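Local coordinates for pirin-like protein YhaK (Escherichia coli, PDB 2VEC), which lacks quercetin 2,3-dioxygenase activity and is probably a redox-sensitive cytosolic bicupin of the pirin family, though its precise role remains unsettled, at residues E97-E102 and S123-N128; V85-V90 and L116-G121; E102-Q107 and N150-K155. All coordinates share one frame; numbering follows the deposited sequence.

Contact 1 of 3, residues E97-E102 and S123-N128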
loop_
_atom_site.group_PDB
_atom_site.type_symbol
_atom_site.label_atom_id
_atom_site.label_comp_id
_atom_site.label_asym_id
_atom_site.label_seq_id
_atom_site.Cartn_x
_atom_site.Cartn_y
_atom_site.Cartn_z
ATOM N N GLU A 97 -17.104 -2.877 3.662
ATOM C CA GLU A 97 -17.825 -2.009 2.729
ATOM C C GLU A 97 -17.385 -0.547 2.912
ATOM O O GLU A 97 -17.170 -0.093 4.038
ATOM C CB GLU A 97 -19.347 -2.186 2.878
ATOM C CG GLU A 97 -20.138 -1.214 2.044
ATOM C CD GLU A 97 -21.516 -1.683 1.675
ATOM O OE1 GLU A 97 -22.225 -2.268 2.528
ATOM O OE2 GLU A 97 -21.907 -1.434 0.512
ATOM N N TYR A 98 -17.242 0.169 1.795
ATOM C CA TYR A 98 -16.760 1.557 1.779
ATOM C C TYR A 98 -17.839 2.428 1.188
ATOM O O TYR A 98 -18.260 2.186 0.067
ATOM C CB TYR A 98 -15.466 1.668 0.946
ATOM C CG TYR A 98 -14.382 0.879 1.602
ATOM C CD1 TYR A 98 -13.552 1.474 2.535
ATOM C CD2 TYR A 98 -14.256 -0.486 1.363
ATOM C CE1 TYR A 98 -12.589 0.726 3.198
ATOM C CE2 TYR A 98 -13.284 -1.234 2.001
ATOM C CZ TYR A 98 -12.469 -0.626 2.932
ATOM O OH TYR A 98 -11.516 -1.356 3.589
ATOM N N ARG A 99 -18.317 3.411 1.944
ATOM C CA ARG A 99 -19.387 4.276 1.452
ATOM C C ARG A 99 -18.980 5.730 1.531
ATOM O O ARG A 99 -18.184 6.118 2.391
ATOM C CB ARG A 99 -20.687 4.057 2.240
ATOM C CG ARG A 99 -21.181 2.625 2.219
ATOM C CD ARG A 99 -22.607 2.478 2.788
ATOM N NE ARG A 99 -23.205 1.210 2.371
ATOM C CZ ARG A 99 -24.040 0.485 3.118
ATOM N NH1 ARG A 99 -24.379 0.901 4.341
ATOM N NH2 ARG A 99 -24.537 -0.665 2.654
ATOM N N ASP A 100 -19.520 6.545 0.633
ATOM C CA ASP A 100 -19.263 7.967 0.725
ATOM C C ASP A 100 -20.561 8.765 0.802
ATOM O O ASP A 100 -21.639 8.218 0.591
ATOM C CB ASP A 100 -18.301 8.446 -0.375
ATOM C CG ASP A 100 -18.946 8.588 -1.745
ATOM O OD1 ASP A 100 -20.185 8.758 -1.880
ATOM O OD2 ASP A 100 -18.173 8.601 -2.722
ATOM N N SER A 101 -20.460 10.046 1.125
ATOM C CA SER A 101 -21.659 10.871 1.290
ATOM C C SER A 101 -22.419 11.169 -0.008
ATOM O O SER A 101 -23.508 11.743 0.034
ATOM C CB SER A 101 -21.347 12.154 2.065
ATOM O OG SER A 101 -20.178 12.795 1.590
ATOM N N GLU A 102 -21.848 10.794 -1.153
ATOM C CA GLU A 102 -22.488 10.998 -2.461
ATOM C C GLU A 102 -23.242 9.761 -2.954
ATOM O O GLU A 102 -23.811 9.762 -4.054
ATOM C CB GLU A 102 -21.468 11.460 -3.512
ATOM C CG GLU A 102 -20.833 12.823 -3.245
ATOM C CD GLU A 102 -21.849 13.955 -3.098
ATOM O OE1 GLU A 102 -22.781 14.056 -3.927
ATOM O OE2 GLU A 102 -21.706 14.752 -2.144
ATOM N N SER A 123 -17.512 12.812 2.635
ATOM C CA SER A 123 -17.211 11.967 3.793
ATOM C C SER A 123 -17.203 10.505 3.393
ATOM O O SER A 123 -18.037 10.081 2.589
ATOM C CB SER A 123 -18.246 12.173 4.903
ATOM O OG SER A 123 -17.930 13.303 5.689
ATOM N N TYR A 124 -16.307 9.733 4.010
ATOM C CA TYR A 124 -16.067 8.350 3.646
ATOM C C TYR A 124 -16.129 7.445 4.859
ATOM O O TYR A 124 -15.567 7.763 5.904
ATOM C CB TYR A 124 -14.667 8.219 2.985
ATOM C CG TYR A 124 -14.572 8.968 1.678
ATOM C CD1 TYR A 124 -14.880 8.344 0.461
ATOM C CD2 TYR A 124 -14.203 10.323 1.653
ATOM C CE1 TYR A 124 -14.795 9.063 -0.770
ATOM C CE2 TYR A 124 -14.135 11.031 0.459
ATOM C CZ TYR A 124 -14.429 10.404 -0.744
ATOM O OH TYR A 124 -14.359 11.148 -1.913
ATOM N N SER A 125 -16.777 6.298 4.710
ATOM C CA SER A 125 -16.911 5.369 5.824
ATOM C C SER A 125 -16.461 3.967 5.441
ATOM O O SER A 125 -16.508 3.580 4.272
ATOM C CB SER A 125 -18.349 5.356 6.345
ATOM O OG SER A 125 -19.190 4.586 5.514
ATOM N N GLU A 126 -16.018 3.215 6.441
ATOM C CA GLU A 126 -15.480 1.884 6.229
ATOM C C GLU A 126 -16.083 0.976 7.282
ATOM O O GLU A 126 -15.909 1.231 8.470
ATOM C CB GLU A 126 -13.947 1.912 6.338
ATOM C CG GLU A 126 -13.298 0.554 6.658
ATOM C CD GLU A 126 -11.769 0.577 6.583
ATOM O OE1 GLU A 126 -11.144 1.577 7.006
ATOM O OE2 GLU A 126 -11.192 -0.420 6.092
ATOM N N HIS A 127 -16.819 -0.046 6.850
ATOM C CA HIS A 127 -17.506 -0.955 7.789
ATOM C C HIS A 127 -17.059 -2.387 7.591
ATOM O O HIS A 127 -16.974 -2.858 6.454
ATOM C CB HIS A 127 -19.033 -0.975 7.598
ATOM C CG HIS A 127 -19.707 0.361 7.673
ATOM N ND1 HIS A 127 -19.059 1.525 8.038
ATOM C CD2 HIS A 127 -21.000 0.708 7.446
ATOM C CE1 HIS A 127 -19.920 2.530 8.020
ATOM N NE2 HIS A 127 -21.103 2.063 7.661
ATOM N N ASN A 128 -16.834 -3.100 8.691
ATOM C CA ASN A 128 -16.584 -4.529 8.611
ATOM C C ASN A 128 -17.906 -5.260 8.303
ATOM O O ASN A 128 -18.874 -5.126 9.044
ATOM C CB ASN A 128 -15.953 -5.022 9.923
ATOM C CG ASN A 128 -15.593 -6.500 9.898
ATOM O OD1 ASN A 128 -15.946 -7.228 8.949
ATOM N ND2 ASN A 128 -14.894 -6.961 10.967
HETATM O O HOH W 1 -15.900 10.184 -3.626
#

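Contact 2 of 3, residues V85-V90 and L116-G121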
loop_
_atom_site.group_PDB
_atom_site.type_symbol
_atom_site.label_atom_id
_atom_site.label_comp_id
_atom_site.label_asym_id
_atom_site.label_seq_id
_atom_site.Cartn_x
_atom_site.Cartn_y
_atom_site.Cartn_z
ATOM N N VAL A 85 -5.849 13.776 -0.534
ATOM C CA VAL A 85 -5.117 12.528 -0.691
ATOM C C VAL A 85 -6.070 11.491 -1.276
ATOM O O VAL A 85 -7.282 11.575 -1.064
ATOM C CB VAL A 85 -4.577 11.965 0.653
ATOM C CG1 VAL A 85 -3.426 12.845 1.198
ATOM C CG2 VAL A 85 -5.724 11.785 1.705
ATOM N N ASP A 86 -5.513 10.546 -2.017
ATOM C CA ASP A 86 -6.254 9.372 -2.448
ATOM C C ASP A 86 -5.873 8.233 -1.560
ATOM O O ASP A 86 -4.760 8.197 -1.021
ATOM C CB ASP A 86 -5.913 9.036 -3.886
ATOM C CG ASP A 86 -6.452 10.100 -4.853
ATOM O OD1 ASP A 86 -7.442 10.793 -4.499
ATOM O OD2 ASP A 86 -5.891 10.234 -5.951
ATOM N N ILE A 87 -6.799 7.289 -1.429
ATOM C CA ILE A 87 -6.667 6.228 -0.418
ATOM C C ILE A 87 -6.588 4.905 -1.138
ATOM O O ILE A 87 -7.461 4.586 -1.938
ATOM C CB ILE A 87 -7.926 6.219 0.510
ATOM C CG1 ILE A 87 -8.176 7.591 1.175
ATOM C CG2 ILE A 87 -7.875 5.091 1.543
ATOM C CD1 ILE A 87 -7.015 8.147 1.937
ATOM N N LEU A 88 -5.567 4.114 -0.851
ATOM C CA LEU A 88 -5.502 2.780 -1.428
ATOM C C LEU A 88 -5.491 1.766 -0.315
ATOM O O LEU A 88 -4.593 1.802 0.540
ATOM C CB LEU A 88 -4.240 2.663 -2.283
ATOM C CG LEU A 88 -4.136 1.518 -3.308
ATOM C CD1 LEU A 88 -3.181 1.905 -4.442
ATOM C CD2 LEU A 88 -3.672 0.221 -2.611
ATOM N N ASN A 89 -6.483 0.866 -0.319
ATOM C CA ASN A 89 -6.636 -0.152 0.694
ATOM C C ASN A 89 -6.289 -1.520 0.121
ATOM O O ASN A 89 -6.702 -1.870 -1.004
ATOM C CB ASN A 89 -8.100 -0.192 1.235
ATOM C CG ASN A 89 -8.484 1.103 1.984
ATOM O OD1 ASN A 89 -7.635 1.755 2.586
ATOM N ND2 ASN A 89 -9.722 1.521 1.857
ATOM N N VAL A 90 -5.549 -2.295 0.890
ATOM C CA VAL A 90 -5.237 -3.639 0.523
ATOM C C VAL A 90 -5.851 -4.450 1.648
ATOM O O VAL A 90 -5.435 -4.345 2.807
ATOM C CB VAL A 90 -3.713 -3.851 0.461
ATOM C CG1 VAL A 90 -3.356 -5.340 0.172
ATOM C CG2 VAL A 90 -3.091 -2.883 -0.572
ATOM N N LEU A 116 -9.635 4.647 -3.732
ATOM C CA LEU A 116 -10.661 5.703 -3.690
ATOM C C LEU A 116 -9.993 7.007 -4.047
ATOM O O LEU A 116 -9.087 7.440 -3.332
ATOM C CB LEU A 116 -11.268 5.773 -2.274
ATOM C CG LEU A 116 -11.864 4.459 -1.765
ATOM C CD1 LEU A 116 -12.248 4.593 -0.288
ATOM C CD2 LEU A 116 -13.101 4.128 -2.614
ATOM N N SER A 117 -10.432 7.617 -5.147
ATOM C CA SER A 117 -9.874 8.903 -5.613
ATOM C C SER A 117 -10.822 9.900 -5.022
ATOM O O SER A 117 -11.941 10.054 -5.518
ATOM C CB SER A 117 -9.842 8.968 -7.135
ATOM O OG SER A 117 -8.871 8.025 -7.587
ATOM N N THR A 118 -10.427 10.482 -3.889
ATOM C CA THR A 118 -11.398 11.167 -3.033
ATOM C C THR A 118 -11.671 12.573 -3.543
ATOM O O THR A 118 -10.877 13.138 -4.320
ATOM C CB THR A 118 -10.958 11.221 -1.552
ATOM O OG1 THR A 118 -9.815 12.064 -1.433
ATOM C CG2 THR A 118 -10.607 9.820 -1.025
ATOM N N GLN A 119 -12.786 13.129 -3.090
ATOM C CA GLN A 119 -13.259 14.417 -3.567
ATOM C C GLN A 119 -13.441 15.354 -2.388
ATOM O O GLN A 119 -13.923 14.940 -1.344
ATOM C CB GLN A 119 -14.608 14.287 -4.280
ATOM C CG GLN A 119 -14.766 13.165 -5.290
ATOM C CD GLN A 119 -16.225 13.068 -5.793
ATOM O OE1 GLN A 119 -17.025 12.251 -5.304
ATOM N NE2 GLN A 119 -16.588 13.941 -6.747
ATOM N N PRO A 120 -13.053 16.627 -2.556
ATOM C CA PRO A 120 -13.204 17.693 -1.558
ATOM C C PRO A 120 -14.544 17.718 -0.834
ATOM O O PRO A 120 -15.594 17.792 -1.473
ATOM C CB PRO A 120 -13.054 18.960 -2.402
ATOM C CG PRO A 120 -12.071 18.569 -3.442
ATOM C CD PRO A 120 -12.360 17.119 -3.764
ATOM N N GLY A 121 -14.501 17.650 0.497
ATOM C CA GLY A 121 -15.716 17.790 1.313
ATOM C C GLY A 121 -16.628 16.570 1.328
ATOM O O GLY A 121 -17.728 16.625 1.868
#

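Contact 3 of 3, residues E102-Q107 and N150-K155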
loop_
_atom_site.group_PDB
_atom_site.type_symbol
_atom_site.label_atom_id
_atom_site.label_comp_id
_atom_site.label_asym_id
_atom_site.label_seq_id
_atom_site.Cartn_x
_atom_site.Cartn_y
_atom_site.Cartn_z
ATOM N N GLU A 102 -21.848 10.794 -1.153
ATOM C CA GLU A 102 -22.488 10.998 -2.461
ATOM C C GLU A 102 -23.242 9.761 -2.954
ATOM O O GLU A 102 -23.811 9.762 -4.054
ATOM C CB GLU A 102 -21.468 11.460 -3.512
ATOM C CG GLU A 102 -20.833 12.823 -3.245
ATOM C CD GLU A 102 -21.849 13.955 -3.098
ATOM O OE1 GLU A 102 -22.781 14.056 -3.927
ATOM O OE2 GLU A 102 -21.706 14.752 -2.144
ATOM N N GLY A 103 -23.267 8.713 -2.135
ATOM C CA GLY A 103 -24.011 7.502 -2.475
ATOM C C GLY A 103 -23.170 6.372 -3.056
ATOM O O GLY A 103 -23.671 5.246 -3.200
ATOM N N ASN A 104 -21.908 6.657 -3.391
ATOM C CA ASN A 104 -21.015 5.644 -3.963
ATOM C C ASN A 104 -20.657 4.572 -2.941
ATOM O O ASN A 104 -20.472 4.870 -1.760
ATOM C CB ASN A 104 -19.741 6.262 -4.516
ATOM C CG ASN A 104 -20.005 7.335 -5.537
ATOM O OD1 ASN A 104 -19.511 8.451 -5.403
ATOM N ND2 ASN A 104 -20.770 7.007 -6.573
ATOM N N HIS A 105 -20.598 3.322 -3.392
ATOM C CA HIS A 105 -20.303 2.204 -2.497
ATOM C C HIS A 105 -19.547 1.100 -3.220
ATOM O O HIS A 105 -19.695 0.906 -4.435
ATOM C CB HIS A 105 -21.580 1.643 -1.879
ATOM C CG HIS A 105 -22.601 1.237 -2.892
ATOM N ND1 HIS A 105 -22.648 -0.031 -3.432
ATOM C CD2 HIS A 105 -23.593 1.939 -3.492
ATOM C CE1 HIS A 105 -23.635 -0.096 -4.309
ATOM N NE2 HIS A 105 -24.224 1.087 -4.365
ATOM N N VAL A 106 -18.742 0.369 -2.448
ATOM C CA VAL A 106 -17.984 -0.744 -2.966
ATOM C C VAL A 106 -17.658 -1.640 -1.783
ATOM O O VAL A 106 -17.440 -1.152 -0.682
ATOM C CB VAL A 106 -16.690 -0.239 -3.692
ATOM C CG1 VAL A 106 -15.768 0.558 -2.728
ATOM C CG2 VAL A 106 -15.947 -1.387 -4.373
ATOM N N GLN A 107 -17.641 -2.944 -2.022
ATOM C CA GLN A 107 -17.211 -3.930 -1.029
ATOM C C GLN A 107 -15.868 -4.507 -1.455
ATOM O O GLN A 107 -15.636 -4.727 -2.647
ATOM C CB GLN A 107 -18.197 -5.101 -0.961
ATOM C CG GLN A 107 -19.626 -4.753 -0.650
ATOM C CD GLN A 107 -20.528 -5.999 -0.767
ATOM O OE1 GLN A 107 -20.077 -7.123 -0.518
ATOM N NE2 GLN A 107 -21.779 -5.805 -1.164
ATOM N N ASN A 150 -9.834 11.042 -12.491
ATOM C CA ASN A 150 -9.543 9.663 -12.136
ATOM C C ASN A 150 -10.852 8.993 -11.725
ATOM O O ASN A 150 -11.706 9.650 -11.138
ATOM C CB ASN A 150 -8.538 9.583 -10.987
ATOM C CG ASN A 150 -7.596 8.397 -11.136
ATOM O OD1 ASN A 150 -7.083 8.145 -12.243
ATOM N ND2 ASN A 150 -7.331 7.697 -10.039
ATOM N N PRO A 151 -11.006 7.682 -11.999
ATOM C CA PRO A 151 -12.277 7.058 -11.590
ATOM C C PRO A 151 -12.433 7.150 -10.065
ATOM O O PRO A 151 -11.441 7.072 -9.354
ATOM C CB PRO A 151 -12.093 5.582 -11.999
ATOM C CG PRO A 151 -11.052 5.576 -13.008
ATOM C CD PRO A 151 -10.089 6.696 -12.597
ATOM N N LEU A 152 -13.656 7.351 -9.572
ATOM C CA LEU A 152 -13.901 7.440 -8.119
ATOM C C LEU A 152 -13.450 6.178 -7.387
ATOM O O LEU A 152 -12.853 6.261 -6.315
ATOM C CB LEU A 152 -15.406 7.666 -7.834
ATOM C CG LEU A 152 -15.958 9.052 -8.178
ATOM C CD1 LEU A 152 -17.389 9.153 -7.689
ATOM C CD2 LEU A 152 -15.109 10.145 -7.574
ATOM N N ILE A 153 -13.752 5.007 -7.958
ATOM C CA ILE A 153 -13.502 3.730 -7.292
ATOM C C ILE A 153 -12.959 2.736 -8.313
ATOM O O ILE A 153 -13.542 2.573 -9.408
ATOM C CB ILE A 153 -14.838 3.168 -6.724
ATOM C CG1 ILE A 153 -15.387 4.057 -5.598
ATOM C CG2 ILE A 153 -14.696 1.666 -6.259
ATOM C CD1 ILE A 153 -16.844 3.745 -5.213
ATOM N N GLN A 154 -11.845 2.098 -7.979
ATOM C CA GLN A 154 -11.319 0.982 -8.762
ATOM C C GLN A 154 -10.942 -0.125 -7.799
ATOM O O GLN A 154 -10.503 0.149 -6.651
ATOM C CB GLN A 154 -10.067 1.399 -9.501
ATOM C CG GLN A 154 -10.281 2.568 -10.463
ATOM C CD GLN A 154 -8.952 3.115 -10.922
ATOM O OE1 GLN A 154 -8.318 2.560 -11.822
ATOM N NE2 GLN A 154 -8.505 4.184 -10.288
ATOM N N LYS A 155 -11.055 -1.366 -8.261
ATOM C CA LYS A 155 -10.558 -2.497 -7.482
ATOM C C LYS A 155 -9.681 -3.378 -8.352
ATOM O O LYS A 155 -9.875 -3.416 -9.563
ATOM C CB LYS A 155 -11.742 -3.344 -7.018
ATOM C CG LYS A 155 -12.519 -2.784 -5.851
ATOM C CD LYS A 155 -13.277 -3.923 -5.126
ATOM C CE LYS A 155 -14.356 -4.599 -5.965
ATOM N NZ LYS A 155 -14.984 -5.696 -5.100
#

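Contact 1 of 3, residues E97-E102 and S123-N128
Strand 97-100 runs antiparallel to strand 124-128, the two axes approaching to 4.6 Å with 160° between their directions. E97 faces H127 and R99 faces S125 as hydrogen-bonded pairs, while Y98-E126 between them and D100-Y124 beyond R99-S125 are non-hydrogen-bonded pairs. S125 N to R99 O is the shortest of these rungs at 2.7 Å. Past the strand end the ladder changes character: S101 N still donates to S123 O, but the return bond comes from S123 N to the side-chain OG of S101 at 2.9 Å, nearly straight.

Y98, E126, D100 and Y124 share one face. The Y98 ring and the E126 chain run side by side, their flat groups 45° apart. With CG anti to the backbone N (chi1 158°) and the rest extended, E126 lays CG against Y98 CE1 at 3.5 Å and brings OE2 to Y98 OH at 2.7 Å. The hydroxyl meets OE2 from above the carboxylate plane; R137 forms a salt bridge to the same oxygen, so this buried oxygen has two partners. Alongside, D100 CB packs on Y124 CD1 at 3.5 Å, and Y124 OH bonds Q119 N. D100 OD1 accepts from E102 N, an Asx turn that shapes the exit from the strand. On the other face, R99 NH2 forms a salt bridge with E97 OE1 at 2.8 Å.

This is ordinary antiparallel pairing at the middle of a four-stranded sheet, one of the two sheets of the N-terminal cupin beta-sandwich.

Contact 2 of 3, residues V85-V90 and L116-G121
I87 and L116 form an antiparallel hydrogen-bonded pair within the larger sheet of the N-terminal cupin beta-sandwich, where strand 85-93 meets the end of strand 112-116. Both backbone bonds are nearly straight: I87 N to L116 O at 174° and L116 N to I87 O at 170°. Their side chains lie on the same face, CB to CB 4.4 Å.

As the chain beyond L116 leaves the sheet, D86 takes over the pairing. Its CB lies 3.6 Å from L116 O. CG, set anti to the carbonyl carbon (chi1 -68°), comes to 3.7 Å from S117 CA, and OD1 accepts from T118 N at 3.1 Å, the donor coming from above the carboxylate plane. OD1 also forms a salt bridge with R179, and OD2 accepts from Q180, so both oxygens of this buried carboxylate have partners, R179 and Q180 coming from the loop after strand 176-177. R179 NH2 also donates to T118 O, so one guanidinium nitrogen joins D86 to the loop after L116.

T118 splits its two branches. CG2 packs on I87 CG1 at 4.0 Å, whereas OG1 donates to V85 O at 2.6 Å, nearly in line with the carbonyl bond.

Contact 3 of 3, residues E102-Q107 and N150-K155
Q107 O receives K155 NZ at 2.7 Å, with a C=O...donor angle of 169°, so the ammonium group lies almost straight beyond the carbonyl. E112 OE2 is a second partner of the same nitrogen, through a salt bridge, and the lysine end is shared between a backbone oxygen and a carboxylate. The K155 chain bends at chi3 (-65°), and this turn carries NZ to the carbonyl while the aliphatic part stays against V106: CD is 3.8 Å from V106 CG2, the two side chains sliding past each other in opposite directions.

Strands 105-107 and 153-155 point nearly the same way, 14° apart, but their axes are 8.7 Å from each other, too far for backbone pairing. They belong to different sheets, and side chains fill the gap. V106 and I153 reach toward each other tip to tip, with I153 CG2 at 3.8 Å from V106 CB and equally close to V106 CG2. The longer branch of I153 reaches across to 102-107 and places CD1 3.9 Å from N104 CB. V106 also packs on L114 and I153 on L116, so the pair continues onto strand 112-116. At the far end the side chains of N104 and L152 cross at about a right angle, the amide of N104 lying against L152 CD1.

The contact thus joins two outermost strands of the sandwich, 105-109 and 153-157. Its chemistry is that of a partly exposed apolar seam, closed at one end by a charged lysine whose methylenes extend the greasy surface and whose ammonium group supplies the one hydrogen bond between the segments.

How the contacts relate
From the N terminus, strand 85-93 comes first, and 116-121 closes contact 2 on it. Strand 95-100 follows and is paired by 123-128 in contact 1, and 102-107, which shares E102 with it, is met last by 150-155 in contact 3. Each pair of contacts therefore crosses along the chain; none nests. Contact 1 lies within the four-stranded sheet, contact 2 within the six-stranded one, and contact 3 spans their edges. Direct links join them: Y98 CE1 packs on N89 ND2 between contacts 1 and 2, Y98 N meets V106 O between 1 and 3, and S117 N meets L152 O between 2 and 3.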